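Local structure of enoyl-CoA hydratase/carnithine racemase (Magnetospirillum magneticum, 4NEK) at residues C[43-46]-C[47-50]; C[196-199]-C[200-204]; C[203-206]-C[207-211]; C[224-227]-C[228-232]. The protein probably acts as an enoyl-CoA isomerase of the crotonase superfamily, moving the double bond of an unsaturated acyl-CoA thioester from position 3 to position 2. All coordinates share one frame; numbering follows the deposited sequence.

Interaction 1 (C[43-46]-C[47-50])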
ATOM      1  N   GLU C  43      25.401  17.196  22.665  1.00 30.69           N
ATOM      2  CA  GLU C  43      25.923  15.874  23.036  1.00 34.65           C
ATOM      3  C   GLU C  43      26.583  15.886  24.394  1.00 36.24           C
ATOM      4  O   GLU C  43      26.468  14.907  25.114  1.00 33.48           O
ATOM      5  CB  GLU C  43      26.898  15.339  21.993  1.00 37.64           C
ATOM      6  CG  GLU C  43      26.200  14.750  20.769  1.00 42.51           C
ATOM      7  CD  GLU C  43      25.688  13.330  21.005  1.00 48.42           C
ATOM      8  OE1 GLU C  43      26.510  12.373  21.044  1.00 57.48           O
ATOM      9  OE2 GLU C  43      24.459  13.159  21.142  1.00 52.35           O
ATOM     10  N   ALA C  44      27.215  17.005  24.747  1.00 38.33           N
ATOM     11  CA  ALA C  44      27.897  17.174  26.042  1.00 40.30           C
ATOM     12  C   ALA C  44      27.009  17.731  27.149  1.00 38.84           C
ATOM     13  O   ALA C  44      27.316  17.569  28.316  1.00 36.98           O
ATOM     14  CB  ALA C  44      29.088  18.079  25.875  1.00 37.12           C
ATOM     15  N   ASP C  45      25.874  18.320  26.793  1.00 38.09           N
ATOM     16  CA  ASP C  45      25.000  18.950  27.783  1.00 38.00           C
ATOM     17  C   ASP C  45      24.081  17.958  28.480  1.00 40.73           C
ATOM     18  O   ASP C  45      23.190  17.328  27.879  1.00 41.48           O
ATOM     19  CB  ASP C  45      24.161  20.018  27.086  1.00 41.80           C
ATOM     20  CG  ASP C  45      23.305  20.850  28.046  1.00 44.27           C
ATOM     21  OD1 ASP C  45      23.182  20.489  29.251  1.00 46.26           O
ATOM     22  OD2 ASP C  45      22.733  21.869  27.554  1.00 44.51           O
ATOM     23  N   ASP C  46      24.250  17.872  29.776  1.00 39.37           N
ATOM     24  CA  ASP C  46      23.452  17.006  30.588  1.00 42.57           C
ATOM     25  C   ASP C  46      21.966  17.383  30.652  1.00 38.60           C
ATOM     26  O   ASP C  46      21.142  16.561  30.987  1.00 38.10           O
ATOM     27  CB  ASP C  46      24.037  17.002  31.973  1.00 51.71           C
ATOM     28  CG  ASP C  46      23.454  15.898  32.844  1.00 58.99           C
ATOM     29  OD1 ASP C  46      22.536  15.142  32.523  1.00 71.89           O
ATOM     30  OD2 ASP C  46      23.881  15.810  33.947  1.00 72.09           O
ATOM     31  N   ASP C  47      21.599  18.597  30.325  1.00 38.34           N
ATOM     32  CA  ASP C  47      20.172  18.952  30.299  1.00 42.65           C
ATOM     33  C   ASP C  47      19.476  18.561  29.015  1.00 36.29           C
ATOM     34  O   ASP C  47      18.273  18.748  28.875  1.00 32.44           O
ATOM     35  CB  ASP C  47      20.004  20.465  30.446  1.00 50.25           C
ATOM     36  CG  ASP C  47      20.516  20.981  31.780  1.00 56.32           C
ATOM     37  OD1 ASP C  47      20.165  20.382  32.808  1.00 59.57           O
ATOM     38  OD2 ASP C  47      21.270  21.968  31.788  1.00 63.58           O
ATOM     39  N   VAL C  48      20.239  18.062  28.061  1.00 33.66           N
ATOM     40  CA  VAL C  48      19.701  17.657  26.771  1.00 32.00           C
ATOM     41  C   VAL C  48      19.589  16.136  26.626  1.00 29.52           C
ATOM     42  O   VAL C  48      20.566  15.419  26.795  1.00 27.86           O
ATOM     43  CB  VAL C  48      20.599  18.146  25.672  1.00 31.35           C
ATOM     44  CG1 VAL C  48      20.150  17.577  24.336  1.00 34.67           C
ATOM     45  CG2 VAL C  48      20.560  19.648  25.645  1.00 32.03           C
ATOM     46  N   ASN C  49      18.387  15.675  26.321  1.00 27.98           N
ATOM     47  CA  ASN C  49      18.148  14.282  26.068  1.00 28.55           C
ATOM     48  C   ASN C  49      17.933  13.945  24.610  1.00 28.62           C
ATOM     49  O   ASN C  49      18.225  12.822  24.211  1.00 25.73           O
ATOM     50  CB  ASN C  49      16.907  13.839  26.810  1.00 31.23           C
ATOM     51  CG  ASN C  49      17.120  13.782  28.310  1.00 32.48           C
ATOM     52  OD1 ASN C  49      18.214  14.010  28.816  1.00 34.35           O
ATOM     53  ND2 ASN C  49      16.091  13.409  29.010  1.00 31.72           N
ATOM     54  N   VAL C  50      17.447  14.910  23.827  1.00 25.79           N
ATOM     55  CA  VAL C  50      17.049  14.658  22.464  1.00 25.18           C
ATOM     56  C   VAL C  50      17.296  15.910  21.644  1.00 24.15           C
ATOM     57  O   VAL C  50      17.099  17.001  22.151  1.00 25.26           O
ATOM     58  CB  VAL C  50      15.546  14.343  22.434  1.00 26.42           C
ATOM     59  CG1 VAL C  50      15.038  14.131  21.023  1.00 26.25           C
ATOM     60  CG2 VAL C  50      15.276  13.104  23.241  1.00 28.30           C
TER
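A 2.7 Å hydrogen bond from Asp47 N to Asp45 OD1, nearly straight at 162°, closes an Asx turn. A second bond over the same residues, from Val48 N to Asp45 O at 3.0 Å, closes the type I beta turn 45-48; together they make an Asx motif, by which the chain leaves helix 29-44 and heads for strand 50-54 of the crotonase fold. One aspartate thus ties back two amide groups, with its side chain and with its carbonyl. Asp45 CG lies anti to its own N (chi1 -174°), which swings the carboxylate forward along the chain, and the amide of Asp47 meets OD1 from above the carboxylate plane.

The second oxygen of this carboxylate, Asp45 OD2, lies 3.6 Å from Val48 CG2, a methyl group that covers one flank of the acid, and it also forms a salt bridge with Lys41 of the preceding helix. That lysine would offset some of the repulsion expected where Asp45 OD1 comes within 3.5 Å of Asp47 OD2, the two carboxylate planes being turned 74° apart. The neighbouring acid, Asp46, pairs with Arg198, whose guanidinium also binds the carbonyl of Val48. On the valine, Val48 CB rests 3.5 Å from Asp45 O, the same carbonyl oxygen that its backbone N-H engages.

Interaction 2 (C[196-199]-C[200-204])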
ATOM      1  N   LYS C 196      11.867   9.161  28.245  1.00 28.14           N
ATOM      2  CA  LYS C 196      12.423   7.850  28.510  1.00 27.55           C
ATOM      3  C   LYS C 196      13.691   8.017  29.352  1.00 28.75           C
ATOM      4  O   LYS C 196      14.261   9.103  29.388  1.00 30.46           O
ATOM      5  CB  LYS C 196      12.849   7.184  27.213  1.00 27.23           C
ATOM      6  CG  LYS C 196      11.789   7.098  26.180  1.00 26.38           C
ATOM      7  CD  LYS C 196      10.510   6.546  26.722  1.00 27.21           C
ATOM      8  CE  LYS C 196       9.689   6.006  25.561  1.00 27.41           C
ATOM      9  NZ  LYS C 196       8.279   5.948  25.936  1.00 26.86           N
ATOM     10  N   PRO C 197      14.162   6.933  29.987  1.00 29.00           N
ATOM     11  CA  PRO C 197      15.455   6.973  30.685  1.00 31.99           C
ATOM     12  C   PRO C 197      16.645   7.091  29.740  1.00 31.08           C
ATOM     13  O   PRO C 197      16.945   6.149  29.000  1.00 34.51           O
ATOM     14  CB  PRO C 197      15.493   5.624  31.445  1.00 33.57           C
ATOM     15  CG  PRO C 197      14.559   4.727  30.705  1.00 32.53           C
ATOM     16  CD  PRO C 197      13.503   5.624  30.137  1.00 31.29           C
ATOM     17  N   ARG C 198      17.316   8.237  29.775  1.00 31.87           N
ATOM     18  CA  ARG C 198      18.329   8.554  28.800  1.00 33.59           C
ATOM     19  C   ARG C 198      19.396   7.482  28.647  1.00 31.62           C
ATOM     20  O   ARG C 198      19.815   7.161  27.526  1.00 33.24           O
ATOM     21  CB  ARG C 198      18.989   9.908  29.077  1.00 35.97           C
ATOM     22  CG  ARG C 198      20.000  10.259  27.964  1.00 43.78           C
ATOM     23  CD  ARG C 198      20.604  11.659  28.060  1.00 46.44           C
ATOM     24  NE  ARG C 198      21.313  11.836  29.324  1.00 50.57           N
ATOM     25  CZ  ARG C 198      21.607  13.002  29.882  1.00 48.20           C
ATOM     26  NH1 ARG C 198      21.296  14.146  29.311  1.00 47.43           N
ATOM     27  NH2 ARG C 198      22.226  13.002  31.035  1.00 55.24           N
ATOM     28  N   SER C 199      19.893   6.962  29.743  1.00 30.49           N
ATOM     29  CA  SER C 199      21.071   6.095  29.635  1.00 33.05           C
ATOM     30  C   SER C 199      20.691   4.816  28.923  1.00 31.73           C
ATOM     31  O   SER C 199      21.471   4.281  28.175  1.00 38.69           O
ATOM     32  CB  SER C 199      21.627   5.795  31.009  1.00 33.30           C
ATOM     33  OG  SER C 199      20.567   5.319  31.794  1.00 42.42           O
ATOM     34  N   ILE C 200      19.485   4.332  29.148  1.00 28.87           N
ATOM     35  CA  ILE C 200      19.012   3.160  28.436  1.00 29.13           C
ATOM     36  C   ILE C 200      18.712   3.447  26.978  1.00 28.10           C
ATOM     37  O   ILE C 200      19.108   2.698  26.082  1.00 29.63           O
ATOM     38  CB  ILE C 200      17.693   2.633  29.032  1.00 33.64           C
ATOM     39  CG1 ILE C 200      17.807   2.420  30.560  1.00 35.13           C
ATOM     40  CG2 ILE C 200      17.288   1.342  28.341  1.00 31.42           C
ATOM     41  CD1 ILE C 200      18.928   1.493  30.993  1.00 33.75           C
ATOM     42  N   LEU C 201      18.041   4.555  26.733  1.00 27.13           N
ATOM     43  CA  LEU C 201      17.678   4.922  25.390  1.00 25.72           C
ATOM     44  C   LEU C 201      18.881   5.016  24.489  1.00 27.83           C
ATOM     45  O   LEU C 201      18.871   4.558  23.339  1.00 28.78           O
ATOM     46  CB  LEU C 201      16.979   6.253  25.384  1.00 26.87           C
ATOM     47  CG  LEU C 201      16.266   6.607  24.085  1.00 28.99           C
ATOM     48  CD1 LEU C 201      15.303   5.535  23.628  1.00 28.73           C
ATOM     49  CD2 LEU C 201      15.480   7.897  24.259  1.00 30.68           C
ATOM     50  N   VAL C 202      19.928   5.609  25.009  1.00 26.37           N
ATOM     51  CA  VAL C 202      21.172   5.726  24.292  1.00 27.33           C
ATOM     52  C   VAL C 202      21.768   4.363  23.935  1.00 27.90           C
ATOM     53  O   VAL C 202      22.327   4.187  22.847  1.00 29.03           O
ATOM     54  CB  VAL C 202      22.152   6.591  25.149  1.00 27.94           C
ATOM     55  CG1 VAL C 202      23.606   6.357  24.801  1.00 26.72           C
ATOM     56  CG2 VAL C 202      21.806   8.066  24.987  1.00 27.90           C
ATOM     57  N   GLN C 203      21.659   3.406  24.839  1.00 28.63           N
ATOM     58  CA  GLN C 203      22.181   2.071  24.579  1.00 30.86           C
ATOM     59  C   GLN C 203      21.371   1.384  23.504  1.00 28.88           C
ATOM     60  O   GLN C 203      21.898   0.659  22.660  1.00 29.17           O
ATOM     61  CB  GLN C 203      22.085   1.230  25.836  1.00 39.27           C
ATOM     62  CG  GLN C 203      23.007   1.651  26.962  1.00 46.47           C
ATOM     63  CD  GLN C 203      24.455   1.537  26.542  1.00 55.47           C
ATOM     64  OE1 GLN C 203      24.889   0.503  26.031  1.00 55.91           O
ATOM     65  NE2 GLN C 203      25.204   2.618  26.718  1.00 63.78           N
ATOM     66  N   ILE C 204      20.067   1.607  23.529  1.00 28.35           N
ATOM     67  CA  ILE C 204      19.209   1.036  22.514  1.00 26.96           C
ATOM     68  C   ILE C 204      19.585   1.574  21.162  1.00 26.64           C
ATOM     69  O   ILE C 204      19.705   0.819  20.183  1.00 25.07           O
ATOM     70  CB  ILE C 204      17.749   1.313  22.829  1.00 28.48           C
ATOM     71  CG1 ILE C 204      17.346   0.442  24.041  1.00 29.62           C
ATOM     72  CG2 ILE C 204      16.851   0.947  21.657  1.00 28.36           C
ATOM     73  CD1 ILE C 204      15.925   0.675  24.518  1.00 28.96           C
TER
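Pro197 stands at the N-cap of helix 198-208, and its carbonyl O takes up the N-H of Leu201 in the first helical bond, Leu201 N to Pro197 O, 3.0 Å and 169°. The next rung, Val202 N to Arg198 O, is equally short, whereas Gln203 N reaches Ser199 O only weakly. This is the first turn of a helix in the C-terminal helical region of the crotonase fold.

Three side-chain contacts accompany the turn. The proline ring lies against Ile200, with Pro197 CG 4.0 Å from Ile200 CG1. Behind the N-cap, Lys196 brings only its CB to Leu201 CD2, also 4.0 Å away; the rest of the lysine leads off towards the second subunit. Arg198 and Val202 run side by side in the same direction: a chi1 of -176° sets the arginine chain on the carbonyl side of its residue, and Arg198 CG passes 4.1 Å from Val202 CG2 on its way to the turn after helix 29-44.

Buried Ile200 also meets Ala234 of helix 233-243 and Gly132 of the second subunit, so this turn packs both within the chain and across the interface. On the more exposed flank, Gln203 CG rests 3.3 Å from Ser199 O, the carbonyl that its own N-H grips only weakly.

Interaction 3 (C[203-206]-C[207-211])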
ATOM      1  N   GLN C 203      21.659   3.406  24.839  1.00 28.63           N
ATOM      2  CA  GLN C 203      22.181   2.071  24.579  1.00 30.86           C
ATOM      3  C   GLN C 203      21.371   1.384  23.504  1.00 28.88           C
ATOM      4  O   GLN C 203      21.898   0.659  22.660  1.00 29.17           O
ATOM      5  CB  GLN C 203      22.085   1.230  25.836  1.00 39.27           C
ATOM      6  CG  GLN C 203      23.007   1.651  26.962  1.00 46.47           C
ATOM      7  CD  GLN C 203      24.455   1.537  26.542  1.00 55.47           C
ATOM      8  OE1 GLN C 203      24.889   0.503  26.031  1.00 55.91           O
ATOM      9  NE2 GLN C 203      25.204   2.618  26.718  1.00 63.78           N
ATOM     10  N   ILE C 204      20.067   1.607  23.529  1.00 28.35           N
ATOM     11  CA  ILE C 204      19.209   1.036  22.514  1.00 26.96           C
ATOM     12  C   ILE C 204      19.585   1.574  21.162  1.00 26.64           C
ATOM     13  O   ILE C 204      19.705   0.819  20.183  1.00 25.07           O
ATOM     14  CB  ILE C 204      17.749   1.313  22.829  1.00 28.48           C
ATOM     15  CG1 ILE C 204      17.346   0.442  24.041  1.00 29.62           C
ATOM     16  CG2 ILE C 204      16.851   0.947  21.657  1.00 28.36           C
ATOM     17  CD1 ILE C 204      15.925   0.675  24.518  1.00 28.96           C
ATOM     18  N   LYS C 205      19.773   2.885  21.083  1.00 25.88           N
ATOM     19  CA  LYS C 205      20.114   3.493  19.798  1.00 25.09           C
ATOM     20  C   LYS C 205      21.443   2.954  19.315  1.00 23.58           C
ATOM     21  O   LYS C 205      21.581   2.618  18.138  1.00 22.19           O
ATOM     22  CB  LYS C 205      20.148   5.010  19.894  1.00 25.55           C
ATOM     23  CG  LYS C 205      20.624   5.658  18.626  1.00 25.49           C
ATOM     24  CD  LYS C 205      20.400   7.151  18.640  1.00 24.48           C
ATOM     25  CE  LYS C 205      21.191   7.718  17.484  1.00 22.71           C
ATOM     26  NZ  LYS C 205      20.900   9.151  17.268  1.00 23.27           N
ATOM     27  N   ALA C 206      22.412   2.818  20.221  1.00 24.41           N
ATOM     28  CA  ALA C 206      23.742   2.335  19.826  1.00 23.75           C
ATOM     29  C   ALA C 206      23.679   0.900  19.328  1.00 24.13           C
ATOM     30  O   ALA C 206      24.290   0.552  18.323  1.00 25.51           O
ATOM     31  CB  ALA C 206      24.717   2.447  20.964  1.00 24.25           C
ATOM     32  N   LEU C 207      22.898   0.070  19.986  1.00 23.62           N
ATOM     33  CA  LEU C 207      22.702  -1.301  19.477  1.00 27.14           C
ATOM     34  C   LEU C 207      22.029  -1.324  18.098  1.00 27.42           C
ATOM     35  O   LEU C 207      22.485  -1.999  17.176  1.00 24.94           O
ATOM     36  CB  LEU C 207      21.850  -2.116  20.444  1.00 28.51           C
ATOM     37  CG  LEU C 207      22.589  -2.553  21.703  1.00 30.16           C
ATOM     38  CD1 LEU C 207      21.576  -3.024  22.731  1.00 30.81           C
ATOM     39  CD2 LEU C 207      23.611  -3.638  21.404  1.00 31.76           C
HETATM   40  N   MSE C 208      20.993  -0.513  17.944  1.00 29.17           N
HETATM   41  CA  MSE C 208      20.300  -0.450  16.660  1.00 30.61           C
HETATM   42  C   MSE C 208      21.230  -0.086  15.565  1.00 27.90           C
HETATM   43  O   MSE C 208      21.072  -0.554  14.457  1.00 25.79           O
HETATM   44  CB  MSE C 208      19.165   0.561  16.688  1.00 29.86           C
HETATM   45  CG  MSE C 208      17.988  -0.026  17.461  1.00 31.71           C
HETATM   46 SE   MSE C 208      16.616   1.346  17.634  1.00 38.05          SE
HETATM   47  CE  MSE C 208      15.858   1.315  15.823  1.00 36.30           C
ATOM     48  N   LYS C 209      22.189   0.772  15.867  1.00 30.18           N
ATOM     49  CA  LYS C 209      23.078   1.308  14.846  1.00 29.31           C
ATOM     50  C   LYS C 209      24.397   0.595  14.774  1.00 30.52           C
ATOM     51  O   LYS C 209      25.305   1.029  14.078  1.00 30.03           O
ATOM     52  CB  LYS C 209      23.291   2.784  15.112  1.00 29.60           C
ATOM     53  CG  LYS C 209      22.002   3.535  14.889  1.00 32.62           C
ATOM     54  CD  LYS C 209      22.146   5.021  15.023  1.00 34.69           C
ATOM     55  CE  LYS C 209      22.988   5.587  13.909  1.00 37.01           C
ATOM     56  NZ  LYS C 209      22.880   7.074  13.885  1.00 39.85           N
ATOM     57  N   THR C 210      24.519  -0.504  15.502  1.00 31.03           N
ATOM     58  CA  THR C 210      25.709  -1.318  15.414  1.00 32.64           C
ATOM     59  C   THR C 210      25.616  -2.124  14.133  1.00 33.07           C
ATOM     60  O   THR C 210      24.575  -2.695  13.833  1.00 31.69           O
ATOM     61  CB  THR C 210      25.804  -2.241  16.622  1.00 32.93           C
ATOM     62  OG1 THR C 210      25.871  -1.422  17.793  1.00 30.81           O
ATOM     63  CG2 THR C 210      27.002  -3.137  16.528  1.00 31.55           C
ATOM     64  N   PRO C 211      26.732  -2.203  13.387  1.00 34.43           N
ATOM     65  CA  PRO C 211      26.678  -2.941  12.130  1.00 33.50           C
ATOM     66  C   PRO C 211      26.212  -4.355  12.351  1.00 31.92           C
ATOM     67  O   PRO C 211      26.519  -4.961  13.368  1.00 32.32           O
ATOM     68  CB  PRO C 211      28.131  -2.928  11.649  1.00 31.78           C
ATOM     69  CG  PRO C 211      28.677  -1.679  12.207  1.00 31.83           C
ATOM     70  CD  PRO C 211      28.020  -1.505  13.557  1.00 32.02           C
TER
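Backbone bonds carry most of the contact between residues 203-206 and 207-211, the closing turns of helix 198-208 and the residues just after it. Leu207 N binds Gln203 O and Met208 N binds Ile204 O, each at 2.9 Å. The ladder then frays: Lys209 N still reaches Lys205 O at 3.0 Å, but the bond is bent to 138°, and a weak second branch goes to Ala206 O.

That last carbonyl gains a side-chain partner. Thr210 donates its hydroxyl, OG1, to Ala206 O at 2.6 Å, tilted 33° from the carbonyl plane. With OG1 beside the threonine's own N (chi1 -61°), the hydroxyl turns back towards the helix and closes its C-terminal end.

Among the apolar contacts, Met208, present as selenomethionine, has its SE 4.0 Å from Ile204 CG2. Lys205 and Lys209 run alongside each other, Lys205 CE 3.8 Å from Lys209 CD. Lys205 NZ and Lys209 NZ come within 4.4 Å of each other, yet partners should ease the repulsion: Asp114 and the carbonyl of Lys92 for Lys205, the carbonyl of Ala88 for Lys209.

The lysines thus tie the turn to helix 79-88, the loop following it and the residue preceding strand 115-118; Leu207 and Thr210 lie against Arg221 of helix 215-230, and Met208 packs on His149 of the second subunit, in its helix 149-156.

Interaction 4 (C[224-227]-C[228-232])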
ATOM      1  N   ALA C 224      24.851  -8.986  27.095  1.00 33.35           N
ATOM      2  CA  ALA C 224      25.824  -8.298  27.928  1.00 36.16           C
ATOM      3  C   ALA C 224      25.301  -6.942  28.396  1.00 37.11           C
ATOM      4  O   ALA C 224      25.356  -6.614  29.587  1.00 39.73           O
ATOM      5  CB  ALA C 224      27.114  -8.110  27.160  1.00 35.38           C
ATOM      6  N   VAL C 225      24.748  -6.155  27.474  1.00 35.76           N
ATOM      7  CA  VAL C 225      24.192  -4.862  27.857  1.00 35.13           C
ATOM      8  C   VAL C 225      22.991  -5.051  28.780  1.00 36.69           C
ATOM      9  O   VAL C 225      22.886  -4.435  29.853  1.00 35.24           O
ATOM     10  CB  VAL C 225      23.742  -4.073  26.641  1.00 36.89           C
ATOM     11  CG1 VAL C 225      23.100  -2.761  27.081  1.00 37.36           C
ATOM     12  CG2 VAL C 225      24.913  -3.814  25.707  1.00 36.37           C
ATOM     13  N   PHE C 226      22.128  -5.971  28.389  1.00 35.38           N
ATOM     14  CA  PHE C 226      20.925  -6.279  29.149  1.00 41.86           C
ATOM     15  C   PHE C 226      21.233  -6.614  30.608  1.00 40.71           C
ATOM     16  O   PHE C 226      20.546  -6.129  31.506  1.00 45.20           O
ATOM     17  CB  PHE C 226      20.214  -7.461  28.474  1.00 43.14           C
ATOM     18  CG  PHE C 226      18.833  -7.737  28.973  1.00 44.98           C
ATOM     19  CD1 PHE C 226      18.623  -8.416  30.167  1.00 45.72           C
ATOM     20  CD2 PHE C 226      17.733  -7.376  28.209  1.00 47.96           C
ATOM     21  CE1 PHE C 226      17.339  -8.700  30.602  1.00 47.08           C
ATOM     22  CE2 PHE C 226      16.443  -7.656  28.635  1.00 47.17           C
ATOM     23  CZ  PHE C 226      16.243  -8.321  29.834  1.00 47.49           C
ATOM     24  N   ASP C 227      22.256  -7.434  30.833  1.00 40.51           N
ATOM     25  CA  ASP C 227      22.677  -7.796  32.202  1.00 44.65           C
ATOM     26  C   ASP C 227      22.926  -6.563  33.077  1.00 46.04           C
ATOM     27  O   ASP C 227      22.463  -6.487  34.208  1.00 42.77           O
ATOM     28  CB  ASP C 227      23.922  -8.684  32.174  1.00 44.78           C
ATOM     29  CG  ASP C 227      23.646 -10.076  31.566  1.00 47.12           C
ATOM     30  OD1 ASP C 227      22.489 -10.539  31.543  1.00 47.19           O
ATOM     31  OD2 ASP C 227      24.589 -10.706  31.056  1.00 52.50           O
ATOM     32  N   THR C 228      23.636  -5.580  32.539  1.00 51.03           N
ATOM     33  CA  THR C 228      23.834  -4.298  33.232  1.00 48.16           C
ATOM     34  C   THR C 228      22.541  -3.570  33.571  1.00 49.14           C
ATOM     35  O   THR C 228      22.433  -2.954  34.626  1.00 49.62           O
ATOM     36  CB  THR C 228      24.684  -3.368  32.373  1.00 48.70           C
ATOM     37  OG1 THR C 228      25.920  -4.023  32.098  1.00 44.94           O
ATOM     38  CG2 THR C 228      24.952  -2.081  33.066  1.00 49.92           C
ATOM     39  N   CYS C 229      21.558  -3.640  32.689  1.00 47.81           N
ATOM     40  CA  CYS C 229      20.258  -2.997  32.964  1.00 51.91           C
ATOM     41  C   CYS C 229      19.464  -3.592  34.122  1.00 50.58           C
ATOM     42  O   CYS C 229      18.705  -2.878  34.779  1.00 51.72           O
ATOM     43  CB  CYS C 229      19.353  -3.085  31.745  1.00 56.52           C
ATOM     44  SG  CYS C 229      20.054  -2.253  30.313  1.00 58.32           S
ATOM     45  N   LEU C 230      19.607  -4.894  34.345  1.00 49.32           N
ATOM     46  CA  LEU C 230      18.925  -5.559  35.458  1.00 53.02           C
ATOM     47  C   LEU C 230      19.310  -4.972  36.810  1.00 58.07           C
ATOM     48  O   LEU C 230      18.489  -4.942  37.713  1.00 57.08           O
ATOM     49  CB  LEU C 230      19.221  -7.049  35.468  1.00 51.06           C
ATOM     50  CG  LEU C 230      18.580  -7.878  34.356  1.00 50.44           C
ATOM     51  CD1 LEU C 230      19.124  -9.293  34.387  1.00 46.70           C
ATOM     52  CD2 LEU C 230      17.057  -7.888  34.491  1.00 50.43           C
ATOM     53  N   LYS C 231      20.530  -4.449  36.906  1.00 65.89           N
ATOM     54  CA  LYS C 231      21.018  -3.791  38.106  1.00 74.46           C
ATOM     55  C   LYS C 231      20.700  -2.263  38.175  1.00 72.58           C
ATOM     56  O   LYS C 231      21.095  -1.617  39.145  1.00 74.83           O
ATOM     57  CB  LYS C 231      22.574  -3.906  38.165  1.00 78.73           C
ATOM     58  CG  LYS C 231      23.151  -3.577  39.521  1.00 86.80           C
ATOM     59  CD  LYS C 231      24.614  -3.948  39.709  1.00 93.92           C
ATOM     60  CE  LYS C 231      25.172  -3.317  40.983  1.00 90.38           C
ATOM     61  NZ  LYS C 231      26.545  -3.785  41.307  1.00 88.89           N
ATOM     62  N   GLY C 232      20.002  -1.686  37.198  1.00 59.82           N
ATOM     63  CA  GLY C 232      19.938  -0.232  37.080  1.00 51.26           C
ATOM     64  C   GLY C 232      18.765   0.423  37.790  1.00 49.26           C
ATOM     65  O   GLY C 232      17.743  -0.209  38.078  1.00 46.86           O
TER
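Phe226 and Leu230, one turn apart near the end of helix 215-230, form the closer-packed side of this contact. A chi1 of -169° turns the ring to the carbonyl side of its residue, towards the following turn, bringing Phe226 CE1 to 4.0 Å from Leu230 CD2, and the leucine methyl comes at the ring obliquely. The same two residues are joined through the backbone, since Leu230 N binds Phe226 O at 3.2 Å; a weak second branch goes from Leu230 N to Asp227 O at 3.3 Å, so the amide is shared between two carbonyls. One residue earlier, Cys229 N bonds to Val225 O at 3.2 Å. The sulfur keeps to the same strip of helix, with Cys229 SG 4.5 Å from Val225 CG1, a loose touch, and faces Ile200 of helix 198-208.

The opposite character belongs to Thr228 and Lys231, which are exposed. Here the threonine lays its CB 3.3 Å from Val225 O, while the extended lysine leads away from the helix.

Asp227 lies between these extremes: within the chain its side chain does little more than bring CB against the next amide, but its carboxylate accepts bonds from Leu75 N and Ser76 OG of the second subunit, where Phe226 also packs on Leu75. Past Leu230 the chain turns, Gly232 N binding Cys229 O at 3.0 Å, and Gly232 becomes the N-cap of helix 233-243. Such a tight connection between two consecutive helices, packed against a neighbouring subunit, belongs to the C-terminal helical region through which crotonase-family proteins associate.

How the interactions relate
Interaction 1 is a surface turn between a helix and a strand, dominated by carboxylates, whereas interactions 2, 3 and 4 are partly buried helical turns in which apolar packing accompanies the backbone ladder; interaction 3 adds paired lysines and a hydroxyl at the helix end. Interactions 2 and 3 are the opening and closing turns of one helix, 198-208, and share Gln203 and Ile204; interaction 4 ends the following helix, 215-230, touching interaction 2 where Ile200 CD1 lies 4.0 Å from Cys229 SG. Arg198 joins interaction 2 to interaction 1. No other subunit touches interaction 1, while the other three all meet the second subunit, with direct polar bonds from Asp227 in interaction 4.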